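Long-range contacts in first ORF in transposon ISC1904 (Sulfolobus solfataricus, PDB 3ILX), which is of unknown function but, as the resolvase-type domain of a transposon-encoded protein, probably takes part in DNA binding and strand exchange during recombination: residues L36-I41 with F52-R57; S43-K48 with V76-E81; T69-R74 with Q99-P104. One frame throughout, in Å; residues are numbered along the deposited sequence.

Contact 1 of 3, residues L36-I41 with F52-R57; sequences LVITDI and FLKLLR
Leu36, Ile38 and Asp40 point from strand 36-41 toward helix 50-60 at their first side-chain bond, while Val37 and Thr39 pack on helix 19-30. The short strand and helix axes approach to 8.7 Å and run in broadly opposed directions but well short of antiparallel, at 138°. Lys54 has CG anti to the backbone N (chi1 175°) and stays extended as far as CE, which lies against Leu36 CD2 at 4.0 Å and Ile38 CD1 at 4.1 Å. The amino end bends off at chi4, and this side chain lies about 3 Å from a glycerol probably left by crystallisation. Deeper in, Ile38 slants across Leu55, CD1 meeting Leu55 CB at 4.0 Å. Leu55 also reaches Ile6 and Tyr8, so the helix packs over strand 4-11 as well, as expected of the connection leading from strand 36-41 across strand 4-11 to the parallel strand 64-69.

At the start of the helix the contact turns polar. Asp40 OD2 accepts a weak, bent bond from Phe52 N at 2.7 Å (N-H...O angle 124°), and OD1 takes the N-H of Gly51. Tyr8 OH is the stronger partner of OD2. A carboxylate facing two N-H groups in a helix's first turn is probably favoured by the helix dipole; chemically, a weak bond from Phe52 N, backed by Gly51 N, marks the helix start, with aliphatic packing farther along.

Contact 2 of 3, residues S43-K48 with V76-E81; sequences SGLNMK and VRFGFE
Leu45 and Phe78 lie side by side and point the same way, with Leu45 CD2 at the ring edge, in its plane, 3.7 Å from Phe78 CD2. A chi1 of -75° sets Leu45 CG anti to the carbonyl carbon and near Arg77 CB; CD2, beyond it, lies 4.1 Å from Arg77 CG. Beside this apolar patch the backbones come close: the CA atoms of Gly44 and Val76 are 4.3 Å apart. A beta carbon on Gly44 would point at the other segment and stand tightly, about 3.1 Å from Arg77 N. Gly44 O accepts a long, weak bond from Arg77 N (3.5 Å, 157°) and a shorter one of 2.8 Å from water 1, which in turn accepts from Phe78 N. CE of Met47, present as selenomethionine, adds looser packing on Val76 CG1.

The next shell fixes the loop. Ser43 to Asn46 form a type I turn, reinforced by an ST turn in which Ser43 OG accepts from Leu45 N at 3.0 Å; an Asx turn follows, with Asn46 OD1 accepting from Lys48 N at 2.8 Å. Asp111 of helix 105-125 ties both segments together, bonding Ser43 OG through OD1 and pairing with Arg77 NE through OD2. Arg77 NH1 pairs with Asp73, and the Phe78 ring stacks on Phe78 of the second subunit.

The sequence Asp73-Arg74-Leu75-Val76-Arg77 fits the Asp-Arg-x-x-Arg motif of serine recombinases, so this loop-to-loop contact is consistent with the resolvase fold where its active-site region adjoins the dimer interface.

Contact 3 of 3, residues T69-R74 with Q99-P104; sequences TAYPDR and QEDKTP
At the carboxyl ends of parallel strands 64-69 and 93-96, where resolvase domains build their active-site region, Tyr71, Pro72 and Asp73 meet the loop of Asp101 to Thr103. Asp101 OD1 accepts a nearly straight bond from Asp73 N (2.8 Å, 169°); the N-H meets OD1 on its syn side, 32° out of the carboxylate plane. The two carboxylates lie close together, though the position of Asp73 OD1 is uncertain. Thr103 OG1 donates to Asp73 OD2; the modelled 2.5 Å is very short, so its exact length is doubtful.

Tyr71 CG sits between the backbone N and the carbonyl carbon (chi1 39°), and one face of the ring is turned to the backbone of Asp101 and Lys102. Lys102 N stands 3.4 Å above the ring centre, and Lys102 CB makes an off-centre CH-pi contact, 4.2 Å from the centroid. Arg74 CG packs 3.9 Å from the opposite face, toward the rim.

Arg74 pairs with Glu107 while donating to Arg10 O. Chemically, Asp101 OD1 is held by Asp73 N, and Asp73 OD2 is shared by Thr103 OG1 and Arg77 NH1. Thr103 N, by contrast, is buried with no partner in the model, a likely electrostatic cost.

Overall arrangement
Contact 2 lies between the other two: its centre is about 12 Å from that of contact 1 and about 12 Å from that of contact 3, whereas contacts 1 and 3 have centres about 16 Å apart and nearest atoms about 6 Å apart. Phe52 joins contact 1 to contact 2, its CE1 lying 3.7 Å from Val76 CG1. Arg77 joins contact 2 to contact 3, with NH2 packed 3.6 Å from Thr103 CG2. Along the chain contact 2 interlocks with each of the others, while contact 1 closes before contact 3 opens. Contacts 2 and 3 share the probable active-site motif; contacts 1 and 2 both touch the second subunit.

Contact 1 of 3, residues L36-I41 with F52-R57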
loop_
_atom_site.group_PDB
_atom_site.type_symbol
_atom_site.label_atom_id
_atom_site.label_comp_id
_atom_site.label_asym_id
_atom_site.label_seq_id
_atom_site.Cartn_x
_atom_site.Cartn_y
_atom_site.Cartn_z
ATOM N N LEU A 36 -19.578 16.298 -3.008
ATOM C CA LEU A 36 -19.684 15.111 -3.829
ATOM C C LEU A 36 -19.576 13.851 -2.954
ATOM O O LEU A 36 -18.942 13.877 -1.887
ATOM C CB LEU A 36 -18.595 15.172 -4.910
ATOM C CG LEU A 36 -18.297 14.003 -5.822
ATOM C CD1 LEU A 36 -19.247 13.999 -7.006
ATOM C CD2 LEU A 36 -16.845 14.114 -6.273
ATOM N N VAL A 37 -20.232 12.776 -3.399
ATOM C CA VAL A 37 -20.121 11.443 -2.828
ATOM C C VAL A 37 -19.547 10.525 -3.911
ATOM O O VAL A 37 -20.070 10.465 -5.024
ATOM C CB VAL A 37 -21.484 10.897 -2.355
ATOM C CG1 VAL A 37 -21.292 9.538 -1.699
ATOM C CG2 VAL A 37 -22.141 11.881 -1.392
ATOM N N ILE A 38 -18.431 9.872 -3.599
ATOM C CA ILE A 38 -17.791 8.970 -4.542
ATOM C C ILE A 38 -17.814 7.615 -3.867
ATOM O O ILE A 38 -17.463 7.514 -2.666
ATOM C CB ILE A 38 -16.313 9.361 -4.771
ATOM C CG1 ILE A 38 -16.186 10.641 -5.601
ATOM C CG2 ILE A 38 -15.520 8.203 -5.407
ATOM C CD1 ILE A 38 -14.743 11.156 -5.687
ATOM N N THR A 39 -18.252 6.587 -4.594
ATOM C CA THR A 39 -18.337 5.241 -4.001
ATOM C C THR A 39 -17.681 4.197 -4.893
ATOM O O THR A 39 -17.504 4.422 -6.081
ATOM C CB THR A 39 -19.791 4.793 -3.754
ATOM O OG1 THR A 39 -20.481 4.675 -5.003
ATOM C CG2 THR A 39 -20.548 5.803 -2.880
ATOM N N ASP A 40 -17.299 3.072 -4.294
ATOM C CA ASP A 40 -16.699 1.970 -5.018
ATOM C C ASP A 40 -17.188 0.682 -4.387
ATOM O O ASP A 40 -17.371 0.609 -3.148
ATOM C CB ASP A 40 -15.174 2.010 -4.842
ATOM C CG ASP A 40 -14.475 2.849 -5.906
ATOM O OD1 ASP A 40 -14.838 2.723 -7.087
ATOM O OD2 ASP A 40 -13.516 3.595 -5.578
ATOM N N ILE A 41 -17.368 -0.328 -5.223
ATOM C CA ILE A 41 -17.595 -1.675 -4.748
ATOM C C ILE A 41 -16.375 -2.448 -5.206
ATOM O O ILE A 41 -16.156 -2.618 -6.398
ATOM C CB ILE A 41 -18.864 -2.329 -5.340
ATOM C CG1 ILE A 41 -20.111 -1.488 -5.001
ATOM C CG2 ILE A 41 -18.969 -3.810 -4.908
ATOM C CD1 ILE A 41 -21.356 -1.782 -5.881
ATOM N N PHE A 52 -11.849 5.556 -6.465
ATOM C CA PHE A 52 -10.624 5.903 -5.722
ATOM C C PHE A 52 -9.638 6.649 -6.609
ATOM O O PHE A 52 -8.997 7.601 -6.153
ATOM C CB PHE A 52 -9.973 4.634 -5.174
ATOM C CG PHE A 52 -8.568 4.821 -4.635
ATOM C CD1 PHE A 52 -8.357 5.276 -3.333
ATOM C CD2 PHE A 52 -7.461 4.433 -5.400
ATOM C CE1 PHE A 52 -7.053 5.427 -2.847
ATOM C CE2 PHE A 52 -6.184 4.538 -4.901
ATOM C CZ PHE A 52 -5.989 5.038 -3.591
ATOM N N LEU A 53 -9.524 6.199 -7.863
ATOM C CA LEU A 53 -8.669 6.844 -8.857
ATOM C C LEU A 53 -9.144 8.260 -9.230
ATOM O O LEU A 53 -8.318 9.178 -9.312
ATOM C CB LEU A 53 -8.526 5.973 -10.107
ATOM C CG LEU A 53 -7.739 4.686 -9.915
ATOM C CD1 LEU A 53 -7.752 3.856 -11.215
ATOM C CD2 LEU A 53 -6.297 5.019 -9.478
ATOM N N LYS A 54 -10.459 8.437 -9.418
ATOM C CA LYS A 54 -11.031 9.781 -9.619
ATOM C C LYS A 54 -10.640 10.679 -8.435
ATOM O O LYS A 54 -10.102 11.787 -8.608
ATOM C CB LYS A 54 -12.548 9.715 -9.776
ATOM C CG LYS A 54 -13.238 11.082 -9.869
ATOM C CD LYS A 54 -14.756 10.906 -9.878
ATOM C CE LYS A 54 -15.503 12.223 -9.591
ATOM N NZ LYS A 54 -15.335 13.143 -10.745
ATOM N N LEU A 55 -10.867 10.169 -7.234
ATOM C CA LEU A 55 -10.546 10.890 -6.018
ATOM C C LEU A 55 -9.065 11.287 -5.922
ATOM O O LEU A 55 -8.761 12.439 -5.643
ATOM C CB LEU A 55 -10.961 10.073 -4.785
ATOM C CG LEU A 55 -10.683 10.660 -3.394
ATOM C CD1 LEU A 55 -11.206 12.108 -3.223
ATOM C CD2 LEU A 55 -11.287 9.726 -2.299
ATOM N N LEU A 56 -8.165 10.313 -6.089
ATOM C CA LEU A 56 -6.720 10.556 -6.016
ATOM C C LEU A 56 -6.274 11.624 -7.029
ATOM O O LEU A 56 -5.445 12.493 -6.714
ATOM C CB LEU A 56 -5.951 9.248 -6.276
ATOM C CG LEU A 56 -4.430 9.287 -6.405
ATOM C CD1 LEU A 56 -3.868 9.876 -5.139
ATOM C CD2 LEU A 56 -3.878 7.865 -6.608
ATOM N N ARG A 57 -6.789 11.534 -8.253
ATOM C CA ARG A 57 -6.465 12.509 -9.279
ATOM C C ARG A 57 -7.013 13.886 -8.927
ATOM O O ARG A 57 -6.352 14.889 -9.162
ATOM C CB ARG A 57 -6.959 12.046 -10.652
ATOM C CG ARG A 57 -6.152 10.869 -11.145
ATOM C CD ARG A 57 -6.855 10.068 -12.229
ATOM N NE ARG A 57 -6.066 8.865 -12.493
ATOM C CZ ARG A 57 -6.482 7.808 -13.180
ATOM N NH1 ARG A 57 -7.712 7.767 -13.677
ATOM N NH2 ARG A 57 -5.660 6.786 -13.367
#

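Contact 2 of 3, residues S43-K48 with V76-E81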
loop_
_atom_site.group_PDB
_atom_site.type_symbol
_atom_site.label_atom_id
_atom_site.label_comp_id
_atom_site.label_asym_id
_atom_site.label_seq_id
_atom_site.Cartn_x
_atom_site.Cartn_y
_atom_site.Cartn_z
ATOM N N SER A 43 -12.367 -4.213 -3.329
ATOM C CA SER A 43 -11.423 -4.325 -2.241
ATOM C C SER A 43 -10.580 -3.061 -2.117
ATOM O O SER A 43 -10.295 -2.383 -3.108
ATOM C CB SER A 43 -10.529 -5.559 -2.489
ATOM O OG SER A 43 -9.448 -5.626 -1.574
ATOM N N GLY A 44 -10.205 -2.733 -0.892
ATOM C CA GLY A 44 -9.182 -1.712 -0.662
ATOM C C GLY A 44 -7.833 -2.002 -1.310
ATOM O O GLY A 44 -7.024 -1.073 -1.501
ATOM N N LEU A 45 -7.580 -3.267 -1.642
ATOM C CA LEU A 45 -6.375 -3.660 -2.371
ATOM C C LEU A 45 -6.449 -3.311 -3.860
ATOM O O LEU A 45 -5.427 -3.354 -4.552
ATOM C CB LEU A 45 -6.160 -5.183 -2.285
ATOM C CG LEU A 45 -5.645 -5.716 -0.954
ATOM C CD1 LEU A 45 -5.778 -7.212 -0.913
ATOM C CD2 LEU A 45 -4.168 -5.310 -0.781
ATOM N N ASN A 46 -7.656 -3.046 -4.372
ATOM C CA ASN A 46 -7.828 -2.912 -5.838
ATOM C C ASN A 46 -7.444 -1.489 -6.278
ATOM O O ASN A 46 -8.141 -0.506 -5.980
ATOM C CB ASN A 46 -9.247 -3.305 -6.254
ATOM C CG ASN A 46 -9.530 -3.095 -7.761
ATOM O OD1 ASN A 46 -8.676 -2.655 -8.531
ATOM N ND2 ASN A 46 -10.752 -3.411 -8.164
HETATM N N MSE A 47 -6.291 -1.391 -6.924
HETATM C CA MSE A 47 -5.728 -0.100 -7.344
HETATM C C MSE A 47 -6.383 0.445 -8.643
HETATM O O MSE A 47 -6.055 1.553 -9.097
HETATM C CB MSE A 47 -4.212 -0.218 -7.523
HETATM C CG MSE A 47 -3.465 -0.680 -6.294
HETATM SE SE MSE A 47 -3.369 0.800 -5.083
HETATM C CE MSE A 47 -5.068 0.558 -4.138
ATOM N N LYS A 48 -7.318 -0.322 -9.210
ATOM C CA LYS A 48 -8.072 0.112 -10.386
ATOM C C LYS A 48 -9.479 0.641 -10.075
ATOM O O LYS A 48 -10.218 1.011 -10.991
ATOM C CB LYS A 48 -8.111 -1.007 -11.441
ATOM C CG LYS A 48 -6.724 -1.419 -11.922
ATOM C CD LYS A 48 -6.735 -2.656 -12.872
ATOM C CE LYS A 48 -5.316 -3.124 -13.146
ATOM N NZ LYS A 48 -5.095 -3.893 -14.443
ATOM N N VAL A 76 -7.926 2.523 1.598
ATOM C CA VAL A 76 -6.949 1.534 1.134
ATOM C C VAL A 76 -6.653 0.548 2.238
ATOM O O VAL A 76 -6.824 0.863 3.436
ATOM C CB VAL A 76 -5.567 2.166 0.731
ATOM C CG1 VAL A 76 -5.639 2.845 -0.634
ATOM C CG2 VAL A 76 -5.066 3.142 1.808
ATOM N N ARG A 77 -6.181 -0.627 1.851
ATOM C CA ARG A 77 -5.696 -1.618 2.820
ATOM C C ARG A 77 -4.235 -1.326 3.206
ATOM O O ARG A 77 -3.838 -1.575 4.322
ATOM C CB ARG A 77 -5.848 -3.026 2.219
ATOM C CG ARG A 77 -5.208 -4.209 2.986
ATOM C CD ARG A 77 -5.844 -4.433 4.337
ATOM N NE ARG A 77 -7.282 -4.683 4.206
ATOM C CZ ARG A 77 -8.216 -4.294 5.082
ATOM N NH1 ARG A 77 -7.901 -3.633 6.211
ATOM N NH2 ARG A 77 -9.495 -4.566 4.823
ATOM N N PHE A 78 -3.436 -0.832 2.270
ATOM C CA PHE A 78 -2.027 -0.485 2.554
ATOM C C PHE A 78 -1.806 0.910 2.023
ATOM O O PHE A 78 -2.419 1.255 1.021
ATOM C CB PHE A 78 -1.062 -1.415 1.786
ATOM C CG PHE A 78 -1.044 -2.832 2.305
ATOM C CD1 PHE A 78 -0.406 -3.135 3.521
ATOM C CD2 PHE A 78 -1.672 -3.847 1.592
ATOM C CE1 PHE A 78 -0.392 -4.460 4.027
ATOM C CE2 PHE A 78 -1.679 -5.191 2.075
ATOM C CZ PHE A 78 -1.039 -5.496 3.299
ATOM N N GLY A 79 -0.900 1.674 2.640
ATOM C CA GLY A 79 -0.453 2.964 2.082
ATOM C C GLY A 79 -1.302 4.141 2.512
ATOM O O GLY A 79 -1.158 5.266 1.982
ATOM N N PHE A 80 -2.176 3.930 3.486
ATOM C CA PHE A 80 -2.904 5.085 4.022
ATOM C C PHE A 80 -1.950 6.273 4.310
ATOM O O PHE A 80 -2.273 7.422 4.030
ATOM C CB PHE A 80 -3.763 4.704 5.243
ATOM C CG PHE A 80 -4.706 5.803 5.688
ATOM C CD1 PHE A 80 -5.947 5.951 5.108
ATOM C CD2 PHE A 80 -4.335 6.681 6.697
ATOM C CE1 PHE A 80 -6.836 6.953 5.529
ATOM C CE2 PHE A 80 -5.219 7.720 7.140
ATOM C CZ PHE A 80 -6.456 7.858 6.552
ATOM N N GLU A 81 -0.754 5.979 4.792
ATOM C CA GLU A 81 0.233 7.010 5.128
ATOM C C GLU A 81 0.701 7.732 3.882
ATOM O O GLU A 81 0.933 8.919 3.934
ATOM C CB GLU A 81 1.441 6.429 5.846
ATOM C CG GLU A 81 1.132 5.745 7.182
ATOM C CD GLU A 81 0.751 4.270 7.036
ATOM O OE1 GLU A 81 0.352 3.780 5.933
ATOM O OE2 GLU A 81 0.845 3.603 8.071
HETATM O O HOH W 1 -4.385 -1.080 -0.661
#

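Contact 3 of 3, residues T69-R74 with Q99-P104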
loop_
_atom_site.group_PDB
_atom_site.type_symbol
_atom_site.label_atom_id
_atom_site.label_comp_id
_atom_site.label_asym_id
_atom_site.label_seq_id
_atom_site.Cartn_x
_atom_site.Cartn_y
_atom_site.Cartn_z
ATOM N N THR A 69 -14.302 9.741 5.348
ATOM C CA THR A 69 -14.530 8.318 5.158
ATOM C C THR A 69 -14.823 7.733 6.536
ATOM O O THR A 69 -14.530 8.384 7.573
ATOM C CB THR A 69 -13.346 7.673 4.317
ATOM O OG1 THR A 69 -13.733 6.389 3.823
ATOM C CG2 THR A 69 -12.070 7.587 5.116
ATOM N N ALA A 70 -15.482 6.569 6.573
ATOM C CA ALA A 70 -15.898 5.972 7.857
ATOM C C ALA A 70 -14.729 5.551 8.773
ATOM O O ALA A 70 -14.764 5.739 10.004
ATOM C CB ALA A 70 -16.855 4.798 7.608
ATOM N N TYR A 71 -13.712 4.952 8.159
ATOM C CA TYR A 71 -12.462 4.589 8.822
ATOM C C TYR A 71 -11.359 4.387 7.765
ATOM O O TYR A 71 -11.657 4.327 6.544
ATOM C CB TYR A 71 -12.643 3.376 9.768
ATOM C CG TYR A 71 -13.567 2.300 9.229
ATOM C CD1 TYR A 71 -13.060 1.276 8.421
ATOM C CD2 TYR A 71 -14.944 2.302 9.518
ATOM C CE1 TYR A 71 -13.882 0.271 7.928
ATOM C CE2 TYR A 71 -15.784 1.305 8.996
ATOM C CZ TYR A 71 -15.234 0.300 8.191
ATOM O OH TYR A 71 -16.005 -0.722 7.652
ATOM N N PRO A 72 -10.085 4.304 8.215
ATOM C CA PRO A 72 -8.986 4.383 7.238
ATOM C C PRO A 72 -9.019 3.302 6.126
ATOM O O PRO A 72 -8.763 3.632 4.939
ATOM C CB PRO A 72 -7.715 4.271 8.116
ATOM C CG PRO A 72 -8.186 4.860 9.510
ATOM C CD PRO A 72 -9.602 4.314 9.618
ATOM N N ASP A 73 -9.366 2.050 6.478
ATOM C CA ASP A 73 -9.344 0.966 5.452
ATOM C C ASP A 73 -10.459 1.071 4.402
ATOM O O ASP A 73 -10.426 0.374 3.379
ATOM C CB ASP A 73 -9.224 -0.444 6.055
ATOM C CG ASP A 73 -10.567 -1.071 6.380
ATOM O OD1 ASP A 73 -11.588 -0.343 6.413
ATOM O OD2 ASP A 73 -10.602 -2.303 6.624
ATOM N N ARG A 74 -11.399 1.999 4.597
ATOM C CA ARG A 74 -12.286 2.339 3.483
ATOM C C ARG A 74 -11.497 2.836 2.267
ATOM O O ARG A 74 -11.824 2.482 1.117
ATOM C CB ARG A 74 -13.342 3.366 3.891
ATOM C CG ARG A 74 -14.351 2.857 4.975
ATOM C CD ARG A 74 -15.038 1.553 4.508
ATOM N NE ARG A 74 -14.285 0.349 4.870
ATOM C CZ ARG A 74 -14.646 -0.895 4.540
ATOM N NH1 ARG A 74 -15.736 -1.104 3.780
ATOM N NH2 ARG A 74 -13.911 -1.938 4.961
ATOM N N GLN A 99 -11.036 6.206 14.072
ATOM C CA GLN A 99 -9.615 5.873 13.905
ATOM C C GLN A 99 -9.419 4.383 13.630
ATOM O O GLN A 99 -8.579 4.006 12.821
ATOM C CB GLN A 99 -8.800 6.294 15.156
ATOM C CG GLN A 99 -8.604 7.827 15.284
ATOM C CD GLN A 99 -7.713 8.394 14.173
ATOM O OE1 GLN A 99 -6.623 7.889 13.931
ATOM N NE2 GLN A 99 -8.173 9.451 13.502
ATOM N N GLU A 100 -10.205 3.547 14.303
ATOM C CA GLU A 100 -10.099 2.102 14.131
ATOM C C GLU A 100 -11.064 1.585 13.074
ATOM O O GLU A 100 -12.268 1.904 13.081
ATOM C CB GLU A 100 -10.376 1.379 15.439
ATOM C CG GLU A 100 -9.133 1.237 16.298
ATOM C CD GLU A 100 -9.447 1.287 17.775
ATOM O OE1 GLU A 100 -10.585 1.666 18.127
ATOM O OE2 GLU A 100 -8.559 0.938 18.592
ATOM N N ASP A 101 -10.524 0.733 12.217
ATOM C CA ASP A 101 -11.303 0.030 11.208
ATOM C C ASP A 101 -12.348 -0.914 11.791
ATOM O O ASP A 101 -12.095 -1.611 12.756
ATOM C CB ASP A 101 -10.353 -0.771 10.325
ATOM C CG ASP A 101 -9.490 0.115 9.469
ATOM O OD1 ASP A 101 -9.967 1.198 9.072
ATOM O OD2 ASP A 101 -8.339 -0.280 9.173
ATOM N N LYS A 102 -13.516 -0.929 11.167
ATOM C CA LYS A 102 -14.584 -1.831 11.551
ATOM C C LYS A 102 -14.882 -2.812 10.409
ATOM O O LYS A 102 -16.022 -3.130 10.128
ATOM C CB LYS A 102 -15.829 -1.014 11.974
ATOM C CG LYS A 102 -15.710 -0.393 13.360
ATOM C CD LYS A 102 -15.368 -1.485 14.414
ATOM C CE LYS A 102 -15.370 -0.971 15.852
ATOM N NZ LYS A 102 -14.242 -0.014 16.105
ATOM N N THR A 103 -13.832 -3.243 9.727
ATOM C CA THR A 103 -13.900 -4.210 8.622
ATOM C C THR A 103 -14.688 -5.485 8.936
ATOM O O THR A 103 -14.425 -6.121 9.958
ATOM C CB THR A 103 -12.493 -4.636 8.302
ATOM O OG1 THR A 103 -11.629 -3.508 8.498
ATOM C CG2 THR A 103 -12.361 -5.125 6.861
ATOM N N PRO A 104 -15.637 -5.890 8.053
ATOM C CA PRO A 104 -16.263 -7.215 8.204
ATOM C C PRO A 104 -15.245 -8.350 8.079
ATOM O O PRO A 104 -14.254 -8.242 7.336
ATOM C CB PRO A 104 -17.238 -7.283 7.023
ATOM C CG PRO A 104 -17.486 -5.851 6.659
ATOM C CD PRO A 104 -16.154 -5.203 6.856
#